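Local coordinates for protein peptidoglycan-N-acetylglucosamine deacetylase BC_1960 (Bacillus cereus, PDB 5O6Y) that removes acetyl groups from N-acetylglucosamine residues of peptidoglycan, and also acts on soluble chitin substrates, as a zinc-dependent member of the polysaccharide deacetylase family, at residues W141-V146 with P166-L171; K44-K49 with I190-K195. All coordinates share one frame; numbering follows the deposited sequence. Where two conformers were deposited one is given.

How the contacts relate
From the N terminus, residues 44-49, the first half of contact 2, take in the end of helix 35-45 and the turn that follows it; their partner 190-195 lies in helix 181-196. Contact 2 therefore closes a long loop spanning most of the NodB homology region. Contact 1 falls wholly within that loop: strand 143-144 leads through helix 153-163 to strand 169-173, closing a short beta-alpha-beta loop, so the two contacts nest and do not cross. Contact 1 ties two parallel strands beside the ligand pocket; contact 2 sets the turn after helix 35-45 against the last turns of helix 181-196, farther from the centre of the chain. Their centres are about 15 Å apart, yet Ile170 CD1 packs 4.3 Å from Leu194 CD1.

Contact 1. Residues W141-V146 with P166-L171; sequences WSVDTV and PGSVIL. With 5YA (4-naphthalen-1-yl-~{N}-oxidanyl-benzamide), chain C.
A parallel beta-alpha-beta unit places Val143 beside Ile170 and Asp144 beside Leu171, with Trp141, just before strand 143-144, and Asp144 on it, lining the ligand pocket. Its backbone ladder begins with a shared acceptor: Val169 O takes Ser142 N at 2.9 Å, in the carbonyl plane and on a lone pair, and also Val143 N, which sits 39° out of that plane. Leu171 N then returns a bond to Val143 O at 3.0 Å. Beyond the ladder, the hydroxyl Thr145 OG1 donates to Leu171 O at 3.0 Å, while Thr145 CG2 packs 3.7 Å from Ile170 CG2.

The main side-chain contact is a CH-pi interaction. Leu171 CD2 lies over one face of the Trp141 indole, 3.7 Å from the centroid of the five-membered ring and only 15° off its normal. With chi1 of 63°, Trp141 CG stands between its own backbone N and carbonyl carbon, a torsion that folds the ring over Leu171. The far end of the indole meets the ligand's benzamide ring, Trp141 CH2 lying 3.4 Å from C12. Asp144 OD1 approaches the naphthyl carbon C2 at 3.3 Å, and Asp144 OD2 uses its anti lone pair to accept Val146 N, an Asx turn that helps fix the carboxylate.

On the other flank of strand 169-173 runs strand 22-28, where Leu171 touches Asp28, the predicted proton acceptor; helix 153-163 packs against Thr145 and Ile170 through Val160.

Contact 2. Residues K44-K49 with I190-K195; sequences KQHNVK and IIPQLK
His46, Ile191 and Lys195 bury the most surface here, and the contact can be read from them in turn. The imidazole of His46 presents one face to Ile191, whose CB lies over it. At the root of the ring, His46 CB is 4.1 Å from Ile191 CG2, and Ile191 CD1 stands at a similar distance from His46 CG and CD2. Farther out on the ring, His46 CE1 is 4.0 Å from CG of Pro192, the next residue of the helix, and the two side chains cross at about a right angle. The ring's rotation is further constrained by a hydrogen bond between its NE2 and Asp188, about one turn earlier in helix 181-196.

Ile191 also reaches the residue that follows the turn. Its CG2, anti to the backbone N, points to Val48, and the closest apolar approach is Val48 CG2 to Ile191 CG2 at 3.7 Å. One gamma methyl of Ile191 thus bridges His46 and Val48. Phe201 of strand 200-201 touches both Val48 and Ile191 and so adds to this apolar patch.

Lys195 spans the solvent-facing side. Beyond CG its chain is fully extended, and this length carries the ammonium to His46 O, with NZ 2.8 Å from that oxygen, although the position of NZ is less certain. A water donates to Asn47 O at 2.9 Å and is weakly linked to Lys195 NZ.

The positive phi of Asn47 (59°) and two bonds back into the last turn, one of them Asn47 N to Lys44 O at 3.0 Å, make this a Schellman motif, which ends helix 35-45 and turns the chain toward strand 51-54, and the residues His46 and Val48 pack against helix 181-196.

Contact 1. Residues W141-V146 with P166-L171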
ATOM      1  N   TRP B 141      -3.026   6.068   5.054  1.00  9.31           N
ATOM      2  CA  TRP B 141      -4.110   5.109   5.218  1.00  7.37           C
ATOM      3  C   TRP B 141      -5.139   5.682   6.180  1.00  6.26           C
ATOM      4  O   TRP B 141      -4.845   6.580   6.971  1.00  6.17           O
ATOM      5  CB  TRP B 141      -3.590   3.757   5.721  1.00  3.28           C
ATOM      6  CG  TRP B 141      -2.954   3.822   7.077  1.00  9.66           C
ATOM      7  CD1 TRP B 141      -3.561   3.596   8.278  1.00 15.26           C
ATOM      8  CD2 TRP B 141      -1.587   4.134   7.369  1.00  6.24           C
ATOM      9  NE1 TRP B 141      -2.656   3.748   9.301  1.00 14.40           N
ATOM     10  CE2 TRP B 141      -1.437   4.078   8.769  1.00  7.10           C
ATOM     11  CE3 TRP B 141      -0.476   4.454   6.584  1.00 12.66           C
ATOM     12  CZ2 TRP B 141      -0.222   4.331   9.400  1.00 12.97           C
ATOM     13  CZ3 TRP B 141       0.731   4.704   7.211  1.00 23.86           C
ATOM     14  CH2 TRP B 141       0.848   4.643   8.605  1.00 23.40           C
ATOM     15  N   SER B 142      -6.358   5.139   6.100  1.00  3.37           N
ATOM     16  CA  SER B 142      -7.459   5.566   6.953  0.52  3.39           C
ATOM     17  C   SER B 142      -7.943   4.494   7.917  1.00  5.26           C
ATOM     18  O   SER B 142      -8.632   4.827   8.886  1.00  3.99           O
ATOM     19  CB  SER B 142      -8.650   6.028   6.101  0.52  3.45           C
ATOM     20  OG  SER B 142      -8.530   7.396   5.758  0.52 10.73           O
ATOM     21  N   VAL B 143      -7.616   3.226   7.675  1.00  7.49           N
ATOM     22  CA  VAL B 143      -8.033   2.121   8.533  1.00  4.64           C
ATOM     23  C   VAL B 143      -6.809   1.262   8.818  1.00  7.27           C
ATOM     24  O   VAL B 143      -6.189   0.732   7.889  1.00  4.05           O
ATOM     25  CB  VAL B 143      -9.149   1.276   7.894  1.00  6.61           C
ATOM     26  CG1 VAL B 143      -9.588   0.173   8.848  1.00 11.11           C
ATOM     27  CG2 VAL B 143     -10.333   2.149   7.503  1.00  3.31           C
ATOM     28  N   ASP B 144      -6.463   1.127  10.097  1.00 16.87           N
ATOM     29  CA  ASP B 144      -5.290   0.372  10.527  1.00  9.10           C
ATOM     30  C   ASP B 144      -5.753  -0.953  11.120  1.00 14.52           C
ATOM     31  O   ASP B 144      -6.410  -0.973  12.167  1.00 14.72           O
ATOM     32  CB  ASP B 144      -4.474   1.164  11.545  1.00 15.32           C
ATOM     33  CG  ASP B 144      -3.039   0.680  11.649  1.00 28.93           C
ATOM     34  OD1 ASP B 144      -2.122   1.526  11.614  1.00 33.51           O
ATOM     35  OD2 ASP B 144      -2.826  -0.548  11.745  1.00 28.42           O
ATOM     36  N   THR B 145      -5.405  -2.056  10.458  1.00 13.08           N
ATOM     37  CA  THR B 145      -5.732  -3.379  10.974  1.00 12.95           C
ATOM     38  C   THR B 145      -4.826  -3.811  12.119  1.00 17.90           C
ATOM     39  O   THR B 145      -5.103  -4.845  12.736  1.00 22.25           O
ATOM     40  CB  THR B 145      -5.650  -4.424   9.857  1.00 11.06           C
ATOM     41  OG1 THR B 145      -4.277  -4.648   9.512  1.00 12.38           O
ATOM     42  CG2 THR B 145      -6.402  -3.951   8.628  1.00  3.33           C
ATOM     43  N   VAL B 146      -3.773  -3.038  12.414  1.00 14.12           N
ATOM     44  CA  VAL B 146      -2.695  -3.365  13.351  1.00 27.58           C
ATOM     45  C   VAL B 146      -2.353  -4.851  13.297  1.00 28.66           C
ATOM     46  O   VAL B 146      -2.095  -5.484  14.328  1.00 33.21           O
ATOM     47  CB  VAL B 146      -3.027  -2.909  14.791  1.00 34.29           C
ATOM     48  CG1 VAL B 146      -3.182  -1.394  14.844  1.00 33.50           C
ATOM     49  CG2 VAL B 146      -4.274  -3.593  15.355  1.00 37.23           C
ATOM     50  N   PRO B 166     -16.912   4.881   2.633  1.00  9.60           N
ATOM     51  CA  PRO B 166     -16.575   5.194   1.237  1.00 11.63           C
ATOM     52  C   PRO B 166     -15.288   5.997   1.118  1.00 12.02           C
ATOM     53  O   PRO B 166     -15.205   7.131   1.601  1.00 10.27           O
ATOM     54  CB  PRO B 166     -17.790   5.999   0.764  1.00  3.80           C
ATOM     55  CG  PRO B 166     -18.916   5.445   1.566  1.00  3.79           C
ATOM     56  CD  PRO B 166     -18.338   5.125   2.920  1.00  3.73           C
ATOM     57  N   GLY B 167     -14.274   5.409   0.486  1.00 11.85           N
ATOM     58  CA  GLY B 167     -12.986   6.051   0.318  1.00  9.57           C
ATOM     59  C   GLY B 167     -11.899   5.572   1.255  1.00  3.61           C
ATOM     60  O   GLY B 167     -10.795   6.128   1.227  1.00  4.66           O
ATOM     61  N   SER B 168     -12.167   4.558   2.073  1.00  3.55           N
ATOM     62  CA  SER B 168     -11.189   4.101   3.046  1.00  8.28           C
ATOM     63  C   SER B 168      -9.981   3.467   2.365  1.00 11.23           C
ATOM     64  O   SER B 168     -10.090   2.825   1.315  1.00  3.46           O
ATOM     65  CB  SER B 168     -11.822   3.099   4.012  1.00  8.27           C
ATOM     66  OG  SER B 168     -12.698   3.746   4.918  1.00  3.47           O
ATOM     67  N   VAL B 169      -8.816   3.662   2.978  1.00  5.78           N
ATOM     68  CA  VAL B 169      -7.565   3.049   2.549  1.00  3.39           C
ATOM     69  C   VAL B 169      -7.105   2.150   3.688  1.00  5.33           C
ATOM     70  O   VAL B 169      -6.679   2.640   4.742  1.00  3.31           O
ATOM     71  CB  VAL B 169      -6.498   4.093   2.200  1.00  5.84           C
ATOM     72  CG1 VAL B 169      -5.189   3.412   1.818  1.00  3.39           C
ATOM     73  CG2 VAL B 169      -6.992   4.993   1.076  1.00  3.49           C
ATOM     74  N   ILE B 170      -7.192   0.844   3.482  1.00  3.28           N
ATOM     75  CA  ILE B 170      -6.932  -0.133   4.532  1.00  4.72           C
ATOM     76  C   ILE B 170      -5.481  -0.584   4.445  1.00  3.19           C
ATOM     77  O   ILE B 170      -4.964  -0.844   3.353  1.00 11.63           O
ATOM     78  CB  ILE B 170      -7.905  -1.323   4.419  1.00  3.20           C
ATOM     79  CG1 ILE B 170      -9.345  -0.807   4.311  1.00  6.72           C
ATOM     80  CG2 ILE B 170      -7.762  -2.242   5.614  1.00  3.14           C
ATOM     81  CD1 ILE B 170     -10.368  -1.881   4.017  1.00  3.23           C
ATOM     82  N   LEU B 171      -4.822  -0.678   5.601  1.00  3.71           N
ATOM     83  CA  LEU B 171      -3.405  -1.012   5.684  1.00  6.39           C
ATOM     84  C   LEU B 171      -3.237  -2.410   6.264  1.00  5.30           C
ATOM     85  O   LEU B 171      -3.681  -2.680   7.385  1.00  7.42           O
ATOM     86  CB  LEU B 171      -2.652   0.007   6.538  1.00  3.13           C
ATOM     87  CG  LEU B 171      -1.219  -0.367   6.934  1.00  9.15           C
ATOM     88  CD1 LEU B 171      -0.324  -0.499   5.710  1.00  3.11           C
ATOM     89  CD2 LEU B 171      -0.646   0.645   7.913  1.00  4.51           C
TER
HETATM   90  C1  5YA C 302       0.226   2.671  14.187  0.59 43.98           C
HETATM   91  C2  5YA C 302       0.764   2.150  13.006  0.59 45.49           C
HETATM   92  C3  5YA C 302       2.134   2.217  12.759  0.59 46.21           C
HETATM   93  C4  5YA C 302       3.000   2.823  13.715  0.59 46.41           C
HETATM   94  C5  5YA C 302       2.451   3.353  14.919  0.59 49.83           C
HETATM   95  C6  5YA C 302       1.044   3.268  15.144  0.59 48.02           C
HETATM   96  C7  5YA C 302       4.405   2.907  13.487  0.59 44.83           C
HETATM   97  C8  5YA C 302       5.226   3.504  14.439  0.59 46.04           C
HETATM   98  O1  5YA C 302       3.727   0.219   6.778  0.59 11.84           O
HETATM   99  C9  5YA C 302       4.687   4.025  15.622  0.59 48.95           C
HETATM  100  C10 5YA C 302       3.320   3.958  15.875  0.59 51.29           C
HETATM  101  C11 5YA C 302       2.697   1.664  11.498  0.59 40.87           C
HETATM  102  C12 5YA C 302       2.742   2.454  10.362  0.59 38.68           C
HETATM  103  C13 5YA C 302       3.265   1.949   9.183  0.59 34.41           C
HETATM  104  N1  5YA C 302       5.491  -0.520   7.920  0.59 25.34           N
HETATM  105  C14 5YA C 302       3.745   0.651   9.145  0.59 31.00           C
HETATM  106  C15 5YA C 302       3.700  -0.141  10.282  0.59 35.21           C
HETATM  107  C16 5YA C 302       3.177   0.364  11.460  0.59 37.64           C
HETATM  108  C17 5YA C 302       4.324   0.094   7.846  0.59 24.74           C
HETATM  109  O2  5YA C 302       6.087  -1.058   6.768  0.59 16.40           O

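Contact 2. Residues K44-K49 with I190-K195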
ATOM      1  N   LYS B  44      -7.347 -13.255  -5.601  1.00 19.15           N
ATOM      2  CA  LYS B  44      -7.786 -13.746  -6.904  1.00 15.92           C
ATOM      3  C   LYS B  44      -9.132 -14.454  -6.803  1.00 12.77           C
ATOM      4  O   LYS B  44     -10.029 -14.218  -7.620  1.00 11.08           O
ATOM      5  CB  LYS B  44      -6.727 -14.675  -7.500  1.00 13.77           C
ATOM      6  CG  LYS B  44      -7.155 -15.370  -8.782  1.00 13.40           C
ATOM      7  CD  LYS B  44      -5.959 -15.986  -9.495  1.00 34.45           C
ATOM      8  CE  LYS B  44      -5.188 -16.924  -8.580  1.00 44.11           C
ATOM      9  NZ  LYS B  44      -3.931 -17.411  -9.217  1.00 43.27           N
ATOM     10  N   GLN B  45      -9.297 -15.321  -5.803  1.00  5.00           N
ATOM     11  CA  GLN B  45     -10.552 -16.048  -5.656  1.00 12.52           C
ATOM     12  C   GLN B  45     -11.694 -15.165  -5.173  1.00 19.90           C
ATOM     13  O   GLN B  45     -12.834 -15.637  -5.113  1.00 27.90           O
ATOM     14  CB  GLN B  45     -10.370 -17.233  -4.704  1.00 23.08           C
ATOM     15  CG  GLN B  45     -10.236 -16.855  -3.241  1.00 35.56           C
ATOM     16  CD  GLN B  45      -9.689 -17.995  -2.400  1.00 46.91           C
ATOM     17  OE1 GLN B  45     -10.243 -18.333  -1.353  1.00 51.34           O
ATOM     18  NE2 GLN B  45      -8.592 -18.590  -2.856  1.00 46.36           N
ATOM     19  N   HIS B  46     -11.420 -13.908  -4.825  1.00 16.32           N
ATOM     20  CA  HIS B  46     -12.461 -12.939  -4.512  1.00 14.75           C
ATOM     21  C   HIS B  46     -12.630 -11.889  -5.601  1.00 13.20           C
ATOM     22  O   HIS B  46     -13.436 -10.967  -5.433  1.00  4.30           O
ATOM     23  CB  HIS B  46     -12.167 -12.251  -3.172  1.00  8.13           C
ATOM     24  CG  HIS B  46     -12.405 -13.121  -1.976  1.00 10.19           C
ATOM     25  ND1 HIS B  46     -13.668 -13.449  -1.536  1.00 10.56           N
ATOM     26  CD2 HIS B  46     -11.541 -13.722  -1.124  1.00  8.29           C
ATOM     27  CE1 HIS B  46     -13.573 -14.219  -0.465  1.00  3.03           C
ATOM     28  NE2 HIS B  46     -12.293 -14.400  -0.195  1.00  9.42           N
ATOM     29  N   ASN B  47     -11.890 -12.006  -6.710  1.00  3.27           N
ATOM     30  CA  ASN B  47     -11.963 -11.059  -7.826  1.00  5.42           C
ATOM     31  C   ASN B  47     -11.620  -9.642  -7.371  1.00  9.97           C
ATOM     32  O   ASN B  47     -12.266  -8.666  -7.762  1.00 10.50           O
ATOM     33  CB  ASN B  47     -13.340 -11.104  -8.498  1.00  3.37           C
ATOM     34  CG  ASN B  47     -13.352 -10.426  -9.854  1.00  3.45           C
ATOM     35  OD1 ASN B  47     -12.356 -10.440 -10.577  1.00 18.84           O
ATOM     36  ND2 ASN B  47     -14.479  -9.821 -10.203  1.00  7.00           N
ATOM     37  N   VAL B  48     -10.587  -9.522  -6.542  1.00  5.29           N
ATOM     38  CA  VAL B  48     -10.210  -8.257  -5.922  1.00  8.51           C
ATOM     39  C   VAL B  48      -8.788  -7.905  -6.338  1.00  7.48           C
ATOM     40  O   VAL B  48      -7.878  -8.735  -6.223  1.00 14.84           O
ATOM     41  CB  VAL B  48     -10.331  -8.324  -4.389  1.00 11.55           C
ATOM     42  CG1 VAL B  48      -9.554  -7.191  -3.739  1.00 19.99           C
ATOM     43  CG2 VAL B  48     -11.792  -8.267  -3.980  1.00 18.29           C
ATOM     44  N   LYS B  49      -8.603  -6.680  -6.822  1.00  8.78           N
ATOM     45  CA  LYS B  49      -7.286  -6.118  -7.080  1.00  6.83           C
ATOM     46  C   LYS B  49      -6.901  -5.182  -5.942  1.00 12.10           C
ATOM     47  O   LYS B  49      -7.749  -4.497  -5.363  1.00 16.06           O
ATOM     48  CB  LYS B  49      -7.261  -5.358  -8.408  1.00  3.47           C
ATOM     49  CG  LYS B  49      -7.767  -6.159  -9.594  1.00 12.72           C
ATOM     50  CD  LYS B  49      -6.932  -7.408  -9.819  1.00 10.69           C
ATOM     51  CE  LYS B  49      -7.458  -8.215 -10.994  1.00 16.74           C
ATOM     52  NZ  LYS B  49      -6.652  -9.446 -11.215  1.00 27.88           N
ATOM     53  N   ILE B 190     -13.418 -10.071   5.563  1.00 16.69           N
ATOM     54  CA  ILE B 190     -13.482  -8.638   5.288  1.00  7.49           C
ATOM     55  C   ILE B 190     -14.112  -8.380   3.926  1.00 10.15           C
ATOM     56  O   ILE B 190     -15.048  -7.582   3.797  1.00 13.34           O
ATOM     57  CB  ILE B 190     -12.078  -8.016   5.381  1.00 10.42           C
ATOM     58  CG1 ILE B 190     -11.609  -7.955   6.834  1.00  7.77           C
ATOM     59  CG2 ILE B 190     -12.059  -6.636   4.739  1.00  3.09           C
ATOM     60  CD1 ILE B 190     -10.157  -7.565   6.981  1.00  3.05           C
ATOM     61  N   ILE B 191     -13.607  -9.051   2.887  1.00  5.09           N
ATOM     62  CA  ILE B 191     -14.045  -8.743   1.523  1.00  7.75           C
ATOM     63  C   ILE B 191     -15.530  -9.020   1.310  1.00 15.99           C
ATOM     64  O   ILE B 191     -16.220  -8.155   0.746  1.00 17.97           O
ATOM     65  CB  ILE B 191     -13.149  -9.473   0.504  1.00  6.30           C
ATOM     66  CG1 ILE B 191     -11.682  -9.093   0.724  1.00  9.22           C
ATOM     67  CG2 ILE B 191     -13.576  -9.138  -0.916  1.00  3.17           C
ATOM     68  CD1 ILE B 191     -10.720  -9.797  -0.205  1.00 15.68           C
ATOM     69  N   PRO B 192     -16.085 -10.171   1.717  1.00 21.25           N
ATOM     70  CA  PRO B 192     -17.533 -10.363   1.516  1.00 19.82           C
ATOM     71  C   PRO B 192     -18.386  -9.454   2.380  1.00 14.27           C
ATOM     72  O   PRO B 192     -19.381  -8.903   1.891  1.00  6.71           O
ATOM     73  CB  PRO B 192     -17.744 -11.845   1.865  1.00 20.03           C
ATOM     74  CG  PRO B 192     -16.398 -12.466   1.756  1.00 26.35           C
ATOM     75  CD  PRO B 192     -15.447 -11.407   2.204  1.00 28.92           C
ATOM     76  N   GLN B 193     -18.031  -9.280   3.658  1.00  9.01           N
ATOM     77  CA  GLN B 193     -18.837  -8.442   4.541  1.00  8.05           C
ATOM     78  C   GLN B 193     -18.827  -6.985   4.099  1.00 10.60           C
ATOM     79  O   GLN B 193     -19.804  -6.262   4.323  1.00 22.17           O
ATOM     80  CB  GLN B 193     -18.346  -8.567   5.984  1.00  8.45           C
ATOM     81  CG  GLN B 193     -18.623  -9.922   6.618  1.00 12.59           C
ATOM     82  CD  GLN B 193     -18.070 -10.035   8.026  1.00 20.44           C
ATOM     83  OE1 GLN B 193     -17.521 -11.069   8.409  1.00 29.14           O
ATOM     84  NE2 GLN B 193     -18.216  -8.971   8.808  1.00 26.34           N
ATOM     85  N   LEU B 194     -17.737  -6.534   3.473  1.00  7.59           N
ATOM     86  CA  LEU B 194     -17.726  -5.192   2.900  1.00 12.90           C
ATOM     87  C   LEU B 194     -18.541  -5.138   1.615  1.00  8.99           C
ATOM     88  O   LEU B 194     -19.230  -4.145   1.353  1.00 13.48           O
ATOM     89  CB  LEU B 194     -16.289  -4.736   2.646  1.00 19.66           C
ATOM     90  CG  LEU B 194     -15.603  -3.965   3.777  1.00 18.66           C
ATOM     91  CD1 LEU B 194     -14.114  -3.835   3.504  1.00 19.85           C
ATOM     92  CD2 LEU B 194     -16.234  -2.593   3.948  1.00 15.84           C
ATOM     93  N   LYS B 195     -18.483  -6.199   0.804  1.00  7.72           N
ATOM     94  CA  LYS B 195     -19.261  -6.238  -0.430  1.00  3.45           C
ATOM     95  C   LYS B 195     -20.760  -6.243  -0.157  1.00  9.85           C
ATOM     96  O   LYS B 195     -21.531  -5.670  -0.937  1.00  4.65           O
ATOM     97  CB  LYS B 195     -18.879  -7.462  -1.257  1.00  3.34           C
ATOM     98  CG  LYS B 195     -17.567  -7.328  -2.009  1.00 13.86           C
ATOM     99  CD  LYS B 195     -17.288  -8.577  -2.826  1.00 18.09           C
ATOM    100  CE  LYS B 195     -16.012  -8.439  -3.636  1.00 18.49           C
ATOM    101  NZ  LYS B 195     -15.745  -9.672  -4.423  1.00  9.29           N
TER
HETATM  102  O   HOH W   1     -14.688  -7.595  -6.677  1.00 12.01           O